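Local coordinates for spore germination lipase LipC (Metagenome, PDB 6NKD), which is a GDSL-family lipase that probably hydrolyses lipid esters, and is thought to take part in spore germination, at residues Arg28-Lys32 / Glu196-Leu202; Met66-Ala72 / Ile118-Lys122; Ala72-Thr78 / Arg128-Leu134. All coordinates share one frame; numbering follows the deposited sequence.

Contact 1 (Arg28-Lys32 / Glu196-Leu202); sequences RYKRK and EAMSEKL. With SO4 (sulfate ion), chain D.
E196 bridges two basic side chains of helix 25-37, one with each carboxylate oxygen. R28 NH2 donates to E196 OE1 at 3.0 Å, with an N-H...O angle of 159°. The oxygen sits at the guanidinium edge, near its plane, and uses its anti lone pair. The carboxylate itself is turned steeply against the guanidinium. K32 NZ meets E196 OE2 at 2.9 Å, nearly along the C-O bond. E196 leaves its helix with CG anti to the backbone N, then folds at chi2 (58°), which brings the carboxylate to both partners. With an alanine here, K32 NZ and R28 NH2 would probably lose their shared anionic mate, although R28 NE would still have its bond to P23 O. S199 OG turns back on its own helix and bonds E196 O at 2.6 Å. It reaches that carbonyl from the same face as E200 N. The same OG packs against R28 CB at 3.5 Å. Further along, L202 CB stands over one face of the Y29 ring, 3.6 Å from its centroid, in a CH-pi contact. L202 CD1 lies 3.7 Å from Y29 CD2. Elsewhere on helix 25-37, R31 NH2 bonds O4 of a sulfate at 2.9 Å, and K30 NZ adds a weak bond to its O1. Q68 of the second subunit also binds this ion. The two helix segments cross at -40°. L202 also touches R132 on strand 130-134, M198 packs on L134 of that strand, and A197 and K201 meet V174 on helix 171-175.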
loop_
_atom_site.group_PDB
_atom_site.type_symbol
_atom_site.label_atom_id
_atom_site.label_comp_id
_atom_site.label_asym_id
_atom_site.label_seq_id
_atom_site.Cartn_x
_atom_site.Cartn_y
_atom_site.Cartn_z
ATOM N N ARG A 28 18.739 6.732 -5.187
ATOM C CA ARG A 28 19.399 7.768 -5.974
ATOM C C ARG A 28 20.827 7.980 -5.493
ATOM O O ARG A 28 21.726 8.260 -6.295
ATOM C CB ARG A 28 18.604 9.071 -5.905
ATOM C CG ARG A 28 17.200 8.967 -6.471
ATOM C CD ARG A 28 16.359 10.178 -6.102
ATOM N NE ARG A 28 14.942 9.954 -6.372
ATOM C CZ ARG A 28 14.316 10.362 -7.470
ATOM N NH1 ARG A 28 13.022 10.110 -7.632
ATOM N NH2 ARG A 28 14.980 11.027 -8.405
ATOM N N TYR A 29 21.057 7.846 -4.185
ATOM C CA TYR A 29 22.413 7.915 -3.652
ATOM C C TYR A 29 23.216 6.677 -4.025
ATOM O O TYR A 29 24.438 6.760 -4.197
ATOM C CB TYR A 29 22.363 8.100 -2.133
ATOM C CG TYR A 29 23.707 8.135 -1.434
ATOM C CD1 TYR A 29 24.768 8.869 -1.951
ATOM C CD2 TYR A 29 23.903 7.458 -0.237
ATOM C CE1 TYR A 29 25.992 8.908 -1.304
ATOM C CE2 TYR A 29 25.119 7.494 0.418
ATOM C CZ TYR A 29 26.161 8.220 -0.120
ATOM O OH TYR A 29 27.374 8.257 0.532
ATOM N N LYS A 30 22.552 5.527 -4.160
ATOM C CA LYS A 30 23.247 4.318 -4.589
ATOM C C LYS A 30 23.730 4.440 -6.029
ATOM O O LYS A 30 24.849 4.026 -6.351
ATOM C CB LYS A 30 22.332 3.105 -4.422
ATOM C CG LYS A 30 22.659 1.931 -5.336
ATOM C CD LYS A 30 21.738 0.753 -5.059
ATOM C CE LYS A 30 21.524 -0.095 -6.302
ATOM N NZ LYS A 30 22.803 -0.597 -6.868
ATOM N N ARG A 31 22.905 5.017 -6.907
ATOM C CA ARG A 31 23.303 5.167 -8.302
ATOM C C ARG A 31 24.470 6.136 -8.443
ATOM O O ARG A 31 25.394 5.893 -9.229
ATOM C CB ARG A 31 22.110 5.630 -9.139
ATOM C CG ARG A 31 22.459 5.981 -10.575
ATOM C CD ARG A 31 21.211 6.128 -11.428
ATOM N NE ARG A 31 20.490 4.865 -11.552
ATOM C CZ ARG A 31 19.421 4.687 -12.321
ATOM N NH1 ARG A 31 18.945 5.694 -13.041
ATOM N NH2 ARG A 31 18.828 3.501 -12.373
ATOM N N LYS A 32 24.449 7.237 -7.689
ATOM C CA LYS A 32 25.551 8.189 -7.749
ATOM C C LYS A 32 26.811 7.624 -7.108
ATOM O O LYS A 32 27.923 7.961 -7.530
ATOM C CB LYS A 32 25.149 9.499 -7.072
ATOM C CG LYS A 32 23.916 10.138 -7.679
ATOM C CD LYS A 32 23.575 11.449 -7.004
ATOM C CE LYS A 32 22.262 11.989 -7.533
ATOM N NZ LYS A 32 22.385 13.404 -7.963
ATOM N N GLU A 196 15.722 13.752 -4.471
ATOM C CA GLU A 196 16.831 13.932 -5.399
ATOM C C GLU A 196 17.853 14.911 -4.838
ATOM O O GLU A 196 19.062 14.666 -4.909
ATOM C CB GLU A 196 16.312 14.408 -6.756
ATOM C CG GLU A 196 17.403 14.627 -7.789
ATOM C CD GLU A 196 18.231 13.382 -8.038
ATOM O OE1 GLU A 196 17.642 12.291 -8.200
ATOM O OE2 GLU A 196 19.475 13.490 -8.064
ATOM N N ALA A 197 17.382 16.017 -4.258
ATOM C CA ALA A 197 18.296 16.987 -3.666
ATOM C C ALA A 197 19.026 16.408 -2.462
ATOM O O ALA A 197 20.186 16.758 -2.217
ATOM C CB ALA A 197 17.534 18.253 -3.274
HETATM N N MSE A 198 18.377 15.528 -1.705
HETATM C CA MSE A 198 19.021 14.886 -0.563
HETATM C C MSE A 198 20.161 13.989 -1.025
HETATM O O MSE A 198 21.239 13.988 -0.429
HETATM C CB MSE A 198 18.012 14.074 0.250
HETATM C CG MSE A 198 17.148 14.904 1.184
HETATM SE SE MSE A 198 15.700 13.869 1.991
HETATM C CE MSE A 198 16.746 12.609 3.041
ATOM N N SER A 199 19.920 13.226 -2.095
ATOM C CA SER A 199 20.965 12.359 -2.624
ATOM C C SER A 199 22.135 13.162 -3.179
ATOM O O SER A 199 23.282 12.711 -3.102
ATOM C CB SER A 199 20.392 11.429 -3.695
ATOM O OG SER A 199 19.844 12.159 -4.778
ATOM N N GLU A 200 21.870 14.347 -3.736
ATOM C CA GLU A 200 22.957 15.203 -4.200
ATOM C C GLU A 200 23.822 15.666 -3.036
ATOM O O GLU A 200 25.049 15.763 -3.161
ATOM C CB GLU A 200 22.397 16.408 -4.956
ATOM C CG GLU A 200 21.589 16.061 -6.192
ATOM C CD GLU A 200 20.789 17.242 -6.712
ATOM O OE1 GLU A 200 21.152 18.395 -6.392
ATOM O OE2 GLU A 200 19.796 17.018 -7.434
ATOM N N LYS A 201 23.197 15.959 -1.895
ATOM C CA LYS A 201 23.951 16.390 -0.723
ATOM C C LYS A 201 24.823 15.267 -0.178
ATOM O O LYS A 201 25.901 15.528 0.369
ATOM C CB LYS A 201 22.990 16.895 0.351
ATOM C CG LYS A 201 23.625 17.801 1.386
ATOM C CD LYS A 201 24.110 19.098 0.761
ATOM C CE LYS A 201 24.523 20.099 1.829
ATOM N NZ LYS A 201 25.059 21.358 1.242
ATOM N N LEU A 202 24.378 14.016 -0.319
ATOM C CA LEU A 202 25.186 12.887 0.127
ATOM C C LEU A 202 26.390 12.679 -0.782
ATOM O O LEU A 202 27.508 12.463 -0.301
ATOM C CB LEU A 202 24.330 11.622 0.185
ATOM C CG LEU A 202 23.348 11.505 1.350
ATOM C CD1 LEU A 202 22.222 10.551 1.004
ATOM C CD2 LEU A 202 24.070 11.030 2.597
HETATM S S SO4 D . 21.121 1.237 -10.418
HETATM O O1 SO4 D . 21.299 -0.043 -9.738
HETATM O O2 SO4 D . 20.502 2.189 -9.500
HETATM O O3 SO4 D . 22.420 1.751 -10.844
HETATM O O4 SO4 D . 20.263 1.058 -11.585
#

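Contact 2 (Met66-Ala72 / Ile118-Lys122); sequences MEQVKKA and IREIK
I121 points toward helix 63-71 and meets M66, V69 and K70. Its CB is 4.2 Å from CE of M66, a selenomethionine. From there the side chain forks. I121 CG2 lies 3.7 Å from M66 CE and 3.9 Å from K70 CB, so this branch rests between the two residues. CG1 stands anti to the carbonyl carbon (chi1 -68°), which directs the longer branch along M66. There I121 CG1 meets M66 CG at 3.6 Å and M66 SE at 3.9 Å. At the tip, I121 CD1 touches M66 CG again. I121 CD1 also approaches V69 CG1 at 4.1 Å. M66 crosses I121 obliquely, and its chain bends at the selenium so that CE comes back over CG2. V69 meets I121 at about a right angle, and V69 CG1 also packs loosely on I118 CG1 at 4.3 Å. K122 runs beside the end of helix 63-71. Its amine makes at most a weak bond to A72 O, and the position of that amine is doubtful. The firm contacts are apolar, round I121, with the aliphatic chains of K70 and K122 lying alongside. The helix segments cross at -85°, almost perpendicular. Beneath them lies the sheet: V69 and I118 both touch I75 on strand 74-77, Q68 reaches I44 and F46 on strand 41-47, and A72 packs on T6 of strand 3-9.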
loop_
_atom_site.group_PDB
_atom_site.type_symbol
_atom_site.label_atom_id
_atom_site.label_comp_id
_atom_site.label_asym_id
_atom_site.label_seq_id
_atom_site.Cartn_x
_atom_site.Cartn_y
_atom_site.Cartn_z
HETATM N N MSE A 66 22.939 -7.236 12.013
HETATM C CA MSE A 66 24.354 -7.094 12.335
HETATM C C MSE A 66 25.218 -7.635 11.204
HETATM O O MSE A 66 26.319 -7.142 10.963
HETATM C CB MSE A 66 24.694 -7.810 13.642
HETATM C CG MSE A 66 25.379 -6.907 14.646
HETATM SE SE MSE A 66 26.142 -7.831 16.179
HETATM C CE MSE A 66 27.891 -8.266 15.431
ATOM N N GLU A 67 24.705 -8.659 10.519
ATOM C CA GLU A 67 25.402 -9.197 9.355
ATOM C C GLU A 67 25.569 -8.130 8.279
ATOM O O GLU A 67 26.675 -7.913 7.769
ATOM C CB GLU A 67 24.642 -10.404 8.802
ATOM C CG GLU A 67 24.801 -11.679 9.613
ATOM C CD GLU A 67 25.980 -12.514 9.158
ATOM O OE1 GLU A 67 26.523 -12.231 8.071
ATOM O OE2 GLU A 67 26.362 -13.456 9.886
ATOM N N GLN A 68 24.479 -7.443 7.932
ATOM C CA GLN A 68 24.534 -6.467 6.848
ATOM C C GLN A 68 25.260 -5.194 7.264
ATOM O O GLN A 68 25.838 -4.509 6.413
ATOM C CB GLN A 68 23.120 -6.142 6.367
ATOM C CG GLN A 68 22.289 -7.369 6.037
ATOM C CD GLN A 68 22.963 -8.276 5.025
ATOM O OE1 GLN A 68 23.509 -7.812 4.023
ATOM N NE2 GLN A 68 22.931 -9.578 5.285
ATOM N N VAL A 69 25.240 -4.857 8.556
ATOM C CA VAL A 69 25.969 -3.681 9.019
ATOM C C VAL A 69 27.469 -3.948 9.014
ATOM O O VAL A 69 28.269 -3.076 8.652
ATOM C CB VAL A 69 25.468 -3.256 10.411
ATOM C CG1 VAL A 69 26.395 -2.216 11.025
ATOM C CG2 VAL A 69 24.049 -2.713 10.318
ATOM N N LYS A 70 27.874 -5.160 9.404
ATOM C CA LYS A 70 29.295 -5.494 9.420
ATOM C C LYS A 70 29.882 -5.480 8.015
ATOM O O LYS A 70 31.008 -5.010 7.808
ATOM C CB LYS A 70 29.503 -6.860 10.073
ATOM C CG LYS A 70 30.956 -7.298 10.146
ATOM C CD LYS A 70 31.080 -8.697 10.725
ATOM C CE LYS A 70 32.537 -9.101 10.873
ATOM N NZ LYS A 70 33.265 -8.193 11.802
ATOM N N LYS A 71 29.135 -5.988 7.034
ATOM C CA LYS A 71 29.588 -5.996 5.649
ATOM C C LYS A 71 29.449 -4.642 4.970
ATOM O O LYS A 71 30.007 -4.452 3.885
ATOM C CB LYS A 71 28.809 -7.040 4.845
ATOM C CG LYS A 71 28.872 -8.448 5.408
ATOM C CD LYS A 71 27.979 -9.408 4.625
ATOM C CE LYS A 71 26.506 -9.029 4.733
ATOM N NZ LYS A 71 26.052 -8.120 3.641
ATOM N N ALA A 72 28.727 -3.703 5.577
ATOM C CA ALA A 72 28.422 -2.444 4.913
ATOM C C ALA A 72 29.658 -1.558 4.822
ATOM O O ALA A 72 30.339 -1.315 5.823
ATOM C CB ALA A 72 27.308 -1.711 5.657
ATOM N N ILE A 118 28.029 0.409 16.028
ATOM C CA ILE A 118 28.528 0.107 14.688
ATOM C C ILE A 118 30.013 -0.234 14.732
ATOM O O ILE A 118 30.470 -1.172 14.066
ATOM C CB ILE A 118 28.239 1.280 13.733
ATOM C CG1 ILE A 118 26.753 1.316 13.368
ATOM C CG2 ILE A 118 29.091 1.181 12.477
ATOM C CD1 ILE A 118 26.370 2.474 12.470
ATOM N N ARG A 119 30.789 0.510 15.525
ATOM C CA ARG A 119 32.206 0.186 15.664
ATOM C C ARG A 119 32.415 -1.044 16.538
ATOM O O ARG A 119 33.391 -1.778 16.344
ATOM C CB ARG A 119 32.974 1.385 16.222
ATOM C CG ARG A 119 32.322 2.056 17.413
ATOM C CD ARG A 119 32.321 3.565 17.237
ATOM N NE ARG A 119 31.714 3.947 15.965
ATOM C CZ ARG A 119 31.551 5.201 15.557
ATOM N NH1 ARG A 119 31.946 6.210 16.322
ATOM N NH2 ARG A 119 30.989 5.446 14.381
ATOM N N GLU A 120 31.518 -1.290 17.497
ATOM C CA GLU A 120 31.575 -2.538 18.250
ATOM C C GLU A 120 31.254 -3.736 17.365
ATOM O O GLU A 120 31.762 -4.837 17.605
ATOM C CB GLU A 120 30.613 -2.492 19.436
ATOM C CG GLU A 120 31.119 -1.693 20.625
ATOM C CD GLU A 120 30.170 -1.751 21.806
ATOM O OE1 GLU A 120 29.083 -2.351 21.667
ATOM O OE2 GLU A 120 30.512 -1.199 22.874
ATOM N N ILE A 121 30.415 -3.541 16.347
ATOM C CA ILE A 121 30.098 -4.624 15.423
ATOM C C ILE A 121 31.280 -4.909 14.508
ATOM O O ILE A 121 31.644 -6.069 14.281
ATOM C CB ILE A 121 28.830 -4.279 14.620
ATOM C CG1 ILE A 121 27.603 -4.273 15.533
ATOM C CG2 ILE A 121 28.643 -5.252 13.466
ATOM C CD1 ILE A 121 26.426 -3.510 14.961
ATOM N N LYS A 122 31.903 -3.859 13.971
ATOM C CA LYS A 122 32.992 -4.049 13.022
ATOM C C LYS A 122 34.319 -4.307 13.726
ATOM O O LYS A 122 35.069 -5.203 13.328
ATOM C CB LYS A 122 33.098 -2.836 12.099
ATOM C CG LYS A 122 31.982 -2.759 11.072
ATOM C CD LYS A 122 32.171 -1.587 10.130
ATOM C CE LYS A 122 31.432 -1.821 8.824
ATOM N NZ LYS A 122 32.017 -2.959 8.063
#

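Contact 3 (Ala72-Thr78 / Arg128-Leu134); sequences ADVITIT and RYLVRLL
I75 N donates to L130 O at 2.6 Å, and I75 O accepts from R132 N at 2.8 Å. The second bond is the straighter, at 166°. Both bonds meet their carbonyls nearly end-on. One residue thus pairs with the two neighbours of V131, as parallel strands require. I75 O also receives V131 CA at 3.2 Å in a CA-H...O contact. The bonding is weaker further on, where L134 N reaches I77 O at 3.3 Å. On one face of the sheet I75 CB packs on V131 CG2 at 4.1 Å, and I77 and L133 follow on the same face. On the other, V74 and L130 lie side by side, and V74 and T76 also touch Y29 of helix 25-37. R132 NH1 bonds P164 O, and L130 CD2 sits over one face of the R132 guanidinium, toward the rim. At the far end T78 CG2 meets L134 CD1 at 3.6 Å. T78 OG1 bonds D10 and T13, close to the likely nucleophile S11. The two strands lie inside a five-stranded parallel sheet of order 2-1-3-4-5, the helix-flanked core of the SGNH hydrolase fold.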
loop_
_atom_site.group_PDB
_atom_site.type_symbol
_atom_site.label_atom_id
_atom_site.label_comp_id
_atom_site.label_asym_id
_atom_site.label_seq_id
_atom_site.Cartn_x
_atom_site.Cartn_y
_atom_site.Cartn_z
ATOM N N ALA A 72 28.727 -3.703 5.577
ATOM C CA ALA A 72 28.422 -2.444 4.913
ATOM C C ALA A 72 29.658 -1.558 4.822
ATOM O O ALA A 72 30.339 -1.315 5.823
ATOM C CB ALA A 72 27.308 -1.711 5.657
ATOM N N ASP A 73 29.943 -1.079 3.613
ATOM C CA ASP A 73 30.968 -0.067 3.408
ATOM C C ASP A 73 30.435 1.344 3.606
ATOM O O ASP A 73 31.218 2.252 3.913
ATOM C CB ASP A 73 31.560 -0.191 2.000
ATOM C CG ASP A 73 31.994 -1.606 1.674
ATOM O OD1 ASP A 73 32.599 -2.264 2.548
ATOM O OD2 ASP A 73 31.725 -2.066 0.544
ATOM N N VAL A 74 29.131 1.543 3.429
ATOM C CA VAL A 74 28.472 2.828 3.624
ATOM C C VAL A 74 27.192 2.581 4.411
ATOM O O VAL A 74 26.450 1.639 4.112
ATOM C CB VAL A 74 28.158 3.524 2.284
ATOM C CG1 VAL A 74 27.401 4.823 2.519
ATOM C CG2 VAL A 74 29.435 3.787 1.499
ATOM N N ILE A 75 26.941 3.414 5.419
ATOM C CA ILE A 75 25.749 3.313 6.253
ATOM C C ILE A 75 25.094 4.685 6.327
ATOM O O ILE A 75 25.769 5.684 6.598
ATOM C CB ILE A 75 26.076 2.800 7.669
ATOM C CG1 ILE A 75 26.828 1.471 7.605
ATOM C CG2 ILE A 75 24.802 2.651 8.488
ATOM C CD1 ILE A 75 27.174 0.902 8.962
ATOM N N THR A 76 23.787 4.733 6.085
ATOM C CA THR A 76 23.005 5.952 6.231
ATOM C C THR A 76 21.919 5.732 7.273
ATOM O O THR A 76 21.298 4.664 7.319
ATOM C CB THR A 76 22.376 6.387 4.904
ATOM O OG1 THR A 76 21.619 5.303 4.351
ATOM C CG2 THR A 76 23.454 6.810 3.919
ATOM N N ILE A 77 21.694 6.741 8.112
ATOM C CA ILE A 77 20.734 6.654 9.204
ATOM C C ILE A 77 19.837 7.883 9.170
ATOM O O ILE A 77 20.325 9.010 9.035
ATOM C CB ILE A 77 21.429 6.533 10.574
ATOM C CG1 ILE A 77 22.394 5.346 10.585
ATOM C CG2 ILE A 77 20.398 6.385 11.683
ATOM C CD1 ILE A 77 23.101 5.146 11.904
ATOM N N THR A 78 18.530 7.662 9.284
ATOM C CA THR A 78 17.558 8.731 9.447
ATOM C C THR A 78 16.722 8.450 10.688
ATOM O O THR A 78 16.603 7.304 11.127
ATOM C CB THR A 78 16.637 8.874 8.223
ATOM O OG1 THR A 78 15.808 7.712 8.102
ATOM C CG2 THR A 78 17.454 9.040 6.955
ATOM N N ARG A 128 37.565 1.289 7.469
ATOM C CA ARG A 128 37.245 1.827 6.155
ATOM C C ARG A 128 35.752 2.047 5.955
ATOM O O ARG A 128 35.340 2.449 4.861
ATOM C CB ARG A 128 37.782 0.891 5.068
ATOM C CG ARG A 128 38.470 1.594 3.912
ATOM C CD ARG A 128 39.145 0.587 2.996
ATOM N NE ARG A 128 39.727 1.217 1.815
ATOM C CZ ARG A 128 40.993 1.611 1.722
ATOM N NH1 ARG A 128 41.821 1.441 2.743
ATOM N NH2 ARG A 128 41.432 2.174 0.605
ATOM N N TYR A 129 34.937 1.791 6.974
ATOM C CA TYR A 129 33.500 1.995 6.875
ATOM C C TYR A 129 33.171 3.485 6.784
ATOM O O TYR A 129 34.002 4.358 7.048
ATOM C CB TYR A 129 32.775 1.356 8.063
ATOM C CG TYR A 129 33.054 1.964 9.431
ATOM C CD1 TYR A 129 34.315 2.444 9.770
ATOM C CD2 TYR A 129 32.050 2.043 10.387
ATOM C CE1 TYR A 129 34.564 2.991 11.014
ATOM C CE2 TYR A 129 32.292 2.590 11.636
ATOM C CZ TYR A 129 33.549 3.060 11.944
ATOM O OH TYR A 129 33.797 3.603 13.183
ATOM N N LEU A 130 31.926 3.767 6.403
ATOM C CA LEU A 130 31.471 5.129 6.166
ATOM C C LEU A 130 30.048 5.276 6.680
ATOM O O LEU A 130 29.185 4.451 6.364
ATOM C CB LEU A 130 31.530 5.473 4.675
ATOM C CG LEU A 130 32.121 6.831 4.305
ATOM C CD1 LEU A 130 33.602 6.879 4.657
ATOM C CD2 LEU A 130 31.899 7.109 2.831
ATOM N N VAL A 131 29.806 6.322 7.466
ATOM C CA VAL A 131 28.491 6.588 8.039
ATOM C C VAL A 131 28.097 8.014 7.687
ATOM O O VAL A 131 28.831 8.960 7.998
ATOM C CB VAL A 131 28.467 6.384 9.563
ATOM C CG1 VAL A 131 27.107 6.766 10.122
ATOM C CG2 VAL A 131 28.806 4.943 9.915
ATOM N N ARG A 132 26.946 8.168 7.040
ATOM C CA ARG A 132 26.384 9.473 6.706
ATOM C C ARG A 132 24.990 9.551 7.317
ATOM O O ARG A 132 24.049 8.936 6.807
ATOM C CB ARG A 132 26.328 9.686 5.192
ATOM C CG ARG A 132 27.598 10.255 4.571
ATOM C CD ARG A 132 28.679 9.201 4.399
ATOM N NE ARG A 132 29.845 9.730 3.695
ATOM C CZ ARG A 132 30.939 10.185 4.297
ATOM N NH1 ARG A 132 31.025 10.171 5.620
ATOM N NH2 ARG A 132 31.952 10.649 3.576
ATOM N N LEU A 133 24.858 10.296 8.410
ATOM C CA LEU A 133 23.571 10.495 9.063
ATOM C C LEU A 133 23.046 11.885 8.733
ATOM O O LEU A 133 23.796 12.868 8.776
ATOM C CB LEU A 133 23.686 10.302 10.577
ATOM C CG LEU A 133 24.745 11.103 11.333
ATOM C CD1 LEU A 133 24.133 12.345 11.963
ATOM C CD2 LEU A 133 25.417 10.237 12.386
ATOM N N LEU A 134 21.764 11.963 8.399
ATOM C CA LEU A 134 21.146 13.195 7.933
ATOM C C LEU A 134 20.407 13.875 9.075
ATOM O O LEU A 134 19.699 13.222 9.847
ATOM C CB LEU A 134 20.179 12.917 6.782
ATOM C CG LEU A 134 20.736 12.128 5.596
ATOM C CD1 LEU A 134 20.508 10.631 5.770
ATOM C CD2 LEU A 134 20.123 12.625 4.297
#

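Contact 3 lies in the central sheet, and the other two contacts flank it. Contact 1 touches it on the face lined by V74 and T76, where Y29 OH is 4.0 Å from V74 CG1. Contact 2 meets the opposite face. It also borders the loop leading into strand 130-134, with I118 CG2 3.6 Å from Y129 CE2. It shares A72 with contact 3. Contacts 1 and 2 do not touch; their nearest atoms are about 11 Å apart. Both do reach the second subunit. The probable catalytic site lies nearest contact 3, where the T78 side chain is about 7 Å from that of S11 and about 9 Å from that of H189.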